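Local coordinates for subclass B3 metallo-beta-lactamase (Sphingobium indicum, PDB 7LUU), which probably hydrolyses beta-lactam antibiotics at a site that holds two zinc ions, as expected of a subclass B3 metallo-beta-lactamase, at residues T83-V88 against I187-I192; L226-S230 against L293-R297; F248-Y252 against S290-L294. One frame throughout, in Å; residues are numbered along the deposited sequence.

Contact 1 of 3, residues T83-V88 against I187-I192; sequences TGAGLV and IGRASI
Two torsions set Thr-83 against Ile-187: chi1 of 72° places the threonine OG1 between its own backbone N and carbonyl carbon, and chi1 of 164° extends the isoleucine CG1 away from its backbone N. The two side chains cross at about a right angle, with Thr-83 OG1 3.4 Å from Ile-187 CG1. Each belongs to a hairpin connection, one joining strands 79-82 and 87-90 of the first sheet, the other joining strands 184-187 and 190-196 of the second, so the contact joins the two sheets through their turns in the alpha-beta/beta-alpha sandwich of this superfamily, away from the zinc site. Threonine suits its place because it has both a polar and an apolar branch. Its OG1 accepts from Ala-85 N, forming an ST turn, and donates to Gly-86 O at 2.6 Å, a carbonyl that also receives Thr-83 N. Its CG2 meets Ile-187 CG2 and Ala-190 CB. Gly-188 occupies the positive-phi corner of a type II' turn from Ile-187 to Ala-190, and its bare CA lets the first loop come close: Ala-85 CB lies 3.4 Å from Gly-188 CA, tighter than usual for two carbons. Deeper in, branched residues from the two sheets meet. Val-88 CG2 and Ile-192 CD1 reach toward each other tip to tip at 4.2 Å, and both side chains also touch Leu-119 of strand 115-119. The two turns are tied by one nearly straight backbone bond, Arg-189 N to Thr-83 O, 2.9 Å long with 169° at the hydrogen.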
loop_
_atom_site.group_PDB
_atom_site.type_symbol
_atom_site.label_atom_id
_atom_site.label_comp_id
_atom_site.label_asym_id
_atom_site.label_seq_id
_atom_site.Cartn_x
_atom_site.Cartn_y
_atom_site.Cartn_z
ATOM N N THR A 83 -6.937 2.140 17.102
ATOM C CA THR A 83 -5.987 2.972 17.835
ATOM C C THR A 83 -6.457 3.323 19.245
ATOM O O THR A 83 -5.684 3.901 20.009
ATOM C CB THR A 83 -5.747 4.285 17.100
ATOM O OG1 THR A 83 -6.948 5.075 17.251
ATOM C CG2 THR A 83 -5.525 4.061 15.555
ATOM N N GLY A 84 -7.694 3.018 19.574
ATOM C CA GLY A 84 -8.306 3.444 20.817
ATOM C C GLY A 84 -9.048 4.759 20.700
ATOM O O GLY A 84 -9.861 5.080 21.580
ATOM N N ALA A 85 -8.822 5.502 19.619
ATOM C CA ALA A 85 -9.489 6.767 19.307
ATOM C C ALA A 85 -9.885 6.808 17.838
ATOM O O ALA A 85 -9.889 7.854 17.186
ATOM C CB ALA A 85 -8.605 7.957 19.622
ATOM N N GLY A 86 -10.297 5.667 17.322
ATOM C CA GLY A 86 -10.677 5.564 15.932
ATOM C C GLY A 86 -9.849 4.507 15.238
ATOM O O GLY A 86 -8.853 4.004 15.768
ATOM N N LEU A 87 -10.265 4.211 14.022
ATOM C CA LEU A 87 -9.649 3.124 13.251
ATOM C C LEU A 87 -8.869 3.729 12.100
ATOM O O LEU A 87 -9.219 4.797 11.571
ATOM C CB LEU A 87 -10.702 2.140 12.713
ATOM C CG LEU A 87 -11.691 1.643 13.806
ATOM C CD1 LEU A 87 -12.774 0.843 13.134
ATOM C CD2 LEU A 87 -10.984 0.744 14.833
ATOM N N VAL A 88 -7.839 3.005 11.674
ATOM C CA VAL A 88 -7.062 3.408 10.486
ATOM C C VAL A 88 -7.035 2.233 9.511
ATOM O O VAL A 88 -6.695 1.109 9.907
ATOM C CB VAL A 88 -5.605 3.739 10.893
ATOM C CG1 VAL A 88 -4.810 4.068 9.695
ATOM C CG2 VAL A 88 -5.578 4.942 11.848
ATOM N N ILE A 187 -2.512 8.995 16.742
ATOM C CA ILE A 187 -3.959 8.917 16.925
ATOM C C ILE A 187 -4.240 7.879 18.001
ATOM O O ILE A 187 -3.674 6.773 17.964
ATOM C CB ILE A 187 -4.655 8.586 15.608
ATOM C CG1 ILE A 187 -6.081 8.115 15.922
ATOM C CG2 ILE A 187 -3.863 7.586 14.791
ATOM C CD1 ILE A 187 -6.969 8.082 14.654
ATOM N N GLY A 188 -5.009 8.279 19.001
ATOM C CA GLY A 188 -5.279 7.358 20.094
ATOM C C GLY A 188 -3.949 7.016 20.731
ATOM O O GLY A 188 -3.127 7.906 21.019
ATOM N N ARG A 189 -3.724 5.739 20.975
ATOM C CA ARG A 189 -2.457 5.374 21.583
ATOM C C ARG A 189 -1.435 4.957 20.556
ATOM O O ARG A 189 -0.315 4.600 20.960
ATOM C CB ARG A 189 -2.636 4.246 22.616
ATOM C CG ARG A 189 -3.143 2.961 22.028
ATOM C CD ARG A 189 -2.968 1.786 23.006
ATOM N NE ARG A 189 -3.570 2.017 24.318
ATOM C CZ ARG A 189 -2.872 2.126 25.450
ATOM N NH1 ARG A 189 -3.494 2.329 26.609
ATOM N NH2 ARG A 189 -1.545 2.036 25.427
ATOM N N ALA A 190 -1.770 5.025 19.245
ATOM C CA ALA A 190 -0.945 4.542 18.146
ATOM C C ALA A 190 -0.107 5.668 17.543
ATOM O O ALA A 190 -0.481 6.839 17.615
ATOM C CB ALA A 190 -1.798 3.938 17.037
ATOM N N SER A 191 1.047 5.293 16.993
ATOM C CA SER A 191 1.993 6.220 16.362
ATOM C C SER A 191 2.411 5.557 15.070
ATOM O O SER A 191 3.091 4.523 15.099
ATOM C CB SER A 191 3.222 6.498 17.210
ATOM O OG SER A 191 2.777 7.146 18.393
ATOM N N ILE A 192 2.033 6.134 13.937
ATOM C CA ILE A 192 2.330 5.500 12.650
ATOM C C ILE A 192 3.334 6.368 11.895
ATOM O O ILE A 192 3.054 7.535 11.607
ATOM C CB ILE A 192 1.038 5.341 11.838
ATOM C CG1 ILE A 192 0.031 4.489 12.685
ATOM C CG2 ILE A 192 1.343 4.639 10.511
ATOM C CD1 ILE A 192 -1.445 4.665 12.190
#

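Contact 2 of 3, residues L226-S230 against L293-R297; sequences LNPVS and LLAKR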
loop_
_atom_site.group_PDB
_atom_site.type_symbol
_atom_site.label_atom_id
_atom_site.label_comp_id
_atom_site.label_asym_id
_atom_site.label_seq_id
_atom_site.Cartn_x
_atom_site.Cartn_y
_atom_site.Cartn_z
ATOM N N LEU A 226 7.635 -2.886 -4.072
ATOM C CA LEU A 226 8.916 -2.496 -4.647
ATOM C C LEU A 226 9.135 -3.206 -5.982
ATOM O O LEU A 226 10.275 -3.466 -6.354
ATOM C CB LEU A 226 10.058 -2.819 -3.664
ATOM C CG LEU A 226 10.038 -2.046 -2.315
ATOM C CD1 LEU A 226 11.164 -2.547 -1.364
ATOM C CD2 LEU A 226 10.148 -0.513 -2.515
ATOM N N ASN A 227 8.070 -3.531 -6.738
ATOM C CA ASN A 227 8.296 -4.351 -7.945
ATOM C C ASN A 227 8.654 -3.441 -9.112
ATOM O O ASN A 227 7.899 -2.512 -9.421
ATOM C CB ASN A 227 7.063 -5.152 -8.279
ATOM C CG ASN A 227 6.780 -6.137 -7.228
ATOM O OD1 ASN A 227 7.716 -6.689 -6.617
ATOM N ND2 ASN A 227 5.501 -6.376 -6.981
ATOM N N PRO A 228 9.766 -3.654 -9.755
ATOM C CA PRO A 228 10.125 -2.812 -10.895
ATOM C C PRO A 228 9.383 -3.284 -12.138
ATOM O O PRO A 228 9.912 -4.065 -12.929
ATOM C CB PRO A 228 11.658 -2.973 -11.013
ATOM C CG PRO A 228 11.928 -4.345 -10.431
ATOM C CD PRO A 228 10.791 -4.644 -9.374
ATOM N N VAL A 229 8.191 -2.786 -12.328
ATOM C CA VAL A 229 7.420 -3.124 -13.518
ATOM C C VAL A 229 7.018 -1.852 -14.231
ATOM O O VAL A 229 7.026 -0.742 -13.667
ATOM C CB VAL A 229 6.207 -3.995 -13.168
ATOM C CG1 VAL A 229 6.699 -5.334 -12.713
ATOM C CG2 VAL A 229 5.420 -3.326 -12.118
ATOM N N SER A 230 6.769 -1.995 -15.517
ATOM C CA SER A 230 6.529 -0.811 -16.317
ATOM C C SER A 230 5.716 -1.192 -17.544
ATOM O O SER A 230 5.481 -2.378 -17.826
ATOM C CB SER A 230 7.869 -0.175 -16.760
ATOM O OG SER A 230 8.369 -0.941 -17.817
ATOM N N LEU A 293 15.257 -8.280 -8.667
ATOM C CA LEU A 293 14.397 -8.045 -9.819
ATOM C C LEU A 293 14.857 -6.812 -10.606
ATOM O O LEU A 293 14.804 -6.824 -11.847
ATOM C CB LEU A 293 12.950 -7.835 -9.393
ATOM C CG LEU A 293 12.281 -9.130 -8.877
ATOM C CD1 LEU A 293 10.992 -8.688 -8.195
ATOM C CD2 LEU A 293 11.990 -10.120 -9.968
ATOM N N LEU A 294 15.237 -5.739 -9.896
ATOM C CA LEU A 294 15.713 -4.510 -10.559
ATOM C C LEU A 294 16.982 -4.794 -11.344
ATOM O O LEU A 294 17.115 -4.413 -12.515
ATOM C CB LEU A 294 15.975 -3.409 -9.523
ATOM C CG LEU A 294 16.445 -2.084 -10.142
ATOM C CD1 LEU A 294 15.443 -1.469 -11.132
ATOM C CD2 LEU A 294 16.641 -1.067 -8.976
ATOM N N ALA A 295 17.911 -5.524 -10.724
ATOM C CA ALA A 295 19.155 -5.827 -11.431
ATOM C C ALA A 295 18.864 -6.582 -12.715
ATOM O O ALA A 295 19.542 -6.379 -13.753
ATOM C CB ALA A 295 20.087 -6.661 -10.524
ATOM N N LYS A 296 17.947 -7.545 -12.634
ATOM C CA LYS A 296 17.608 -8.331 -13.820
ATOM C C LYS A 296 16.980 -7.433 -14.892
ATOM O O LYS A 296 17.292 -7.562 -16.091
ATOM C CB LYS A 296 16.679 -9.478 -13.430
ATOM C CG LYS A 296 16.324 -10.386 -14.559
ATOM C CD LYS A 296 15.191 -11.361 -14.176
ATOM C CE LYS A 296 15.469 -12.760 -14.733
ATOM N NZ LYS A 296 14.296 -13.272 -15.507
ATOM N N ARG A 297 16.124 -6.500 -14.472
ATOM C CA ARG A 297 15.467 -5.596 -15.405
ATOM C C ARG A 297 16.481 -4.662 -16.072
ATOM O O ARG A 297 16.443 -4.488 -17.298
ATOM C CB ARG A 297 14.362 -4.808 -14.685
ATOM C CG ARG A 297 13.779 -3.673 -15.523
ATOM C CD ARG A 297 13.141 -4.172 -16.805
ATOM N NE ARG A 297 12.718 -3.014 -17.613
ATOM C CZ ARG A 297 11.448 -2.614 -17.766
ATOM N NH1 ARG A 297 10.419 -3.317 -17.235
ATOM N NH2 ARG A 297 11.210 -1.506 -18.492
HETATM O O HOH W 1 10.229 -5.514 -15.248
#
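Pro-228 lays its ring against the helix that carries Leu-293 and Leu-294. Its CB faces Leu-294 CD1 at 4.1 Å. CG, the far corner of the ring, comes 3.6 Å from Leu-294 N and also touches Leu-293 CB. CD, turning back toward the proline's own nitrogen, shares that last partner, 3.9 Å from Leu-293 CB. A compact ring suits a place so close to the helix backbone, and Pro-228 is also the centre of an inverse gamma turn. One residue earlier, Asn-227 O receives ND1 of the zinc ligand His-200, which puts this loop in the second shell of the metal site.

Farther along, Arg-297 extends CG anti to its backbone N and bends at chi2 (61°), bringing its guanidinium end-on to Ser-230. The hydroxyl oxygen lies close to the guanidinium plane, Ser-230 OG being 3.0 Å from Arg-297 NH2 and 3.2 Å from NH1. A water accepts from Arg-297 NH1 and donates to Pro-228 O. NE forms a salt bridge with Glu-301, which probably offsets the charge; toward Ser-230 the guanidinium acts as a double N-H donor to one neutral oxygen, with both bonds bent (148° for NH2, 137° for NH1).

Contact 3 of 3, residues F248-Y252 against S290-L294; sequences FEASY and SRRLL
Tyr-252 lies between its own helix and Ser-290, Arg-291 and Leu-294 of the facing one. Its hydroxyl donates to Ser-290 OG, 2.8 Å from Tyr-252 OH and at the edge of the ring, a bond that suits two buried polar groups. Over one face sits Arg-291 CB, 4.2 Å from the ring centroid, in a CH-pi contact. The opposite face is taken by Phe-248 O of the preceding helical turn, which also accepts from Tyr-252 N. Arginine serves here through its length: the chain bends at chi3 (-62°) and carries the guanidinium past the ring, so that Tyr-252 CD2 stands over the middle of one guanidinium face. The two planes are 55° apart, well short of a stack. Leu-294 CD2 packs against both aromatic residues, 3.7 Å from Phe-248 CB and, at the edge of the tyrosine ring, 3.6 Å from Tyr-252 OH.

In the next shell, Ser-290 OG is hydrogen-bonded to Leu-226 O, so the serine links the tyrosine to the loop near the metal site. Phe-248 leans on Pro-228 of that loop, and Ser-251 OG is hydrogen-bonded to Pro-198 O. The segment axes approach to 11.1 Å, a separation spanned by the aromatic side chains. The segments run nearly antiparallel, at 159°; their parent helices, 242-257 and 282-300, belong to the C-terminal half of the alpha-beta/beta-alpha sandwich of metallo-beta-lactamases.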
loop_
_atom_site.group_PDB
_atom_site.type_symbol
_atom_site.label_atom_id
_atom_site.label_comp_id
_atom_site.label_asym_id
_atom_site.label_seq_id
_atom_site.Cartn_x
_atom_site.Cartn_y
_atom_site.Cartn_z
ATOM N N PHE A 248 14.636 3.539 -5.861
ATOM C CA PHE A 248 14.763 2.160 -5.394
ATOM C C PHE A 248 15.931 2.011 -4.421
ATOM O O PHE A 248 15.802 1.303 -3.401
ATOM C CB PHE A 248 14.979 1.202 -6.572
ATOM C CG PHE A 248 13.692 0.662 -7.182
ATOM C CD1 PHE A 248 12.816 -0.117 -6.443
ATOM C CD2 PHE A 248 13.345 0.991 -8.522
ATOM C CE1 PHE A 248 11.599 -0.604 -7.025
ATOM C CE2 PHE A 248 12.132 0.553 -9.067
ATOM C CZ PHE A 248 11.317 -0.262 -8.354
ATOM N N GLU A 249 17.059 2.666 -4.713
ATOM C CA GLU A 249 18.213 2.523 -3.828
ATOM C C GLU A 249 17.882 3.063 -2.446
ATOM O O GLU A 249 18.223 2.436 -1.435
ATOM C CB GLU A 249 19.428 3.236 -4.428
ATOM C CG GLU A 249 19.842 2.634 -5.753
ATOM C CD GLU A 249 20.824 3.509 -6.579
ATOM O OE1 GLU A 249 21.245 4.609 -6.133
ATOM O OE2 GLU A 249 21.177 3.055 -7.692
ATOM N N ALA A 250 17.154 4.195 -2.382
ATOM C CA ALA A 250 16.783 4.752 -1.077
ATOM C C ALA A 250 15.810 3.837 -0.355
ATOM O O ALA A 250 15.907 3.640 0.866
ATOM C CB ALA A 250 16.130 6.121 -1.268
ATOM N N SER A 251 14.913 3.216 -1.110
ATOM C CA SER A 251 13.972 2.271 -0.519
ATOM C C SER A 251 14.689 1.072 0.094
ATOM O O SER A 251 14.281 0.592 1.163
ATOM C CB SER A 251 13.007 1.777 -1.579
ATOM O OG SER A 251 12.139 2.843 -1.943
ATOM N N TYR A 252 15.708 0.546 -0.587
ATOM C CA TYR A 252 16.406 -0.614 -0.047
ATOM C C TYR A 252 17.101 -0.249 1.253
ATOM O O TYR A 252 17.088 -1.037 2.208
ATOM C CB TYR A 252 17.410 -1.156 -1.068
ATOM C CG TYR A 252 16.786 -1.530 -2.366
ATOM C CD1 TYR A 252 15.470 -1.952 -2.420
ATOM C CD2 TYR A 252 17.543 -1.446 -3.560
ATOM C CE1 TYR A 252 14.881 -2.285 -3.634
ATOM C CE2 TYR A 252 16.982 -1.801 -4.789
ATOM C CZ TYR A 252 15.642 -2.245 -4.812
ATOM O OH TYR A 252 15.095 -2.577 -6.042
ATOM N N SER A 290 13.469 -7.348 -4.291
ATOM C CA SER A 290 13.300 -6.247 -5.238
ATOM C C SER A 290 14.623 -5.920 -5.921
ATOM O O SER A 290 14.674 -5.743 -7.140
ATOM C CB SER A 290 12.762 -5.018 -4.520
ATOM O OG SER A 290 12.729 -3.915 -5.420
ATOM N N ARG A 291 15.696 -5.826 -5.135
ATOM C CA ARG A 291 16.990 -5.504 -5.732
ATOM C C ARG A 291 17.328 -6.486 -6.824
ATOM O O ARG A 291 17.837 -6.083 -7.898
ATOM C CB ARG A 291 18.081 -5.479 -4.667
ATOM C CG ARG A 291 19.408 -4.918 -5.204
ATOM C CD ARG A 291 20.501 -5.161 -4.156
ATOM N NE ARG A 291 20.263 -4.471 -2.870
ATOM C CZ ARG A 291 20.568 -3.199 -2.615
ATOM N NH1 ARG A 291 20.337 -2.704 -1.393
ATOM N NH2 ARG A 291 21.091 -2.412 -3.565
ATOM N N ARG A 292 17.082 -7.788 -6.577
ATOM C CA ARG A 292 17.400 -8.790 -7.600
ATOM C C ARG A 292 16.542 -8.604 -8.850
ATOM O O ARG A 292 17.040 -8.753 -9.975
ATOM C CB ARG A 292 17.209 -10.205 -7.047
ATOM C CG ARG A 292 18.243 -10.564 -5.948
ATOM C CD ARG A 292 18.215 -12.096 -5.582
ATOM N NE ARG A 292 16.832 -12.620 -5.495
ATOM C CZ ARG A 292 16.094 -12.717 -4.381
ATOM N NH1 ARG A 292 16.607 -12.375 -3.196
ATOM N NH2 ARG A 292 14.836 -13.172 -4.456
ATOM N N LEU A 293 15.257 -8.280 -8.667
ATOM C CA LEU A 293 14.397 -8.045 -9.819
ATOM C C LEU A 293 14.857 -6.812 -10.606
ATOM O O LEU A 293 14.804 -6.824 -11.847
ATOM C CB LEU A 293 12.950 -7.835 -9.393
ATOM C CG LEU A 293 12.281 -9.130 -8.877
ATOM C CD1 LEU A 293 10.992 -8.688 -8.195
ATOM C CD2 LEU A 293 11.990 -10.120 -9.968
ATOM N N LEU A 294 15.237 -5.739 -9.896
ATOM C CA LEU A 294 15.713 -4.510 -10.559
ATOM C C LEU A 294 16.982 -4.794 -11.344
ATOM O O LEU A 294 17.115 -4.413 -12.515
ATOM C CB LEU A 294 15.975 -3.409 -9.523
ATOM C CG LEU A 294 16.445 -2.084 -10.142
ATOM C CD1 LEU A 294 15.443 -1.469 -11.132
ATOM C CD2 LEU A 294 16.641 -1.067 -8.976
#

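Overall arrangement
Contact 1 comes first along the chain, both of its segments preceding those of the other two. It joins turns of the two sheets, and its centre lies about 35 Å from that of contact 2 and about 31 Å from that of contact 3. Contacts 2 and 3, by contrast, have centres about 8 Å apart and share Leu-293 and Leu-294. Loop 226-230 of contact 2 precedes segment 248-252 of contact 3, on helix 242-257, and both then meet the same helix, 282-300. Contact 1 lies across the molecule from contact 2, away from the zinc ions, while contacts 2 and 3 form one unit in which the loop next to the zinc ligand His-200 rests on two helices.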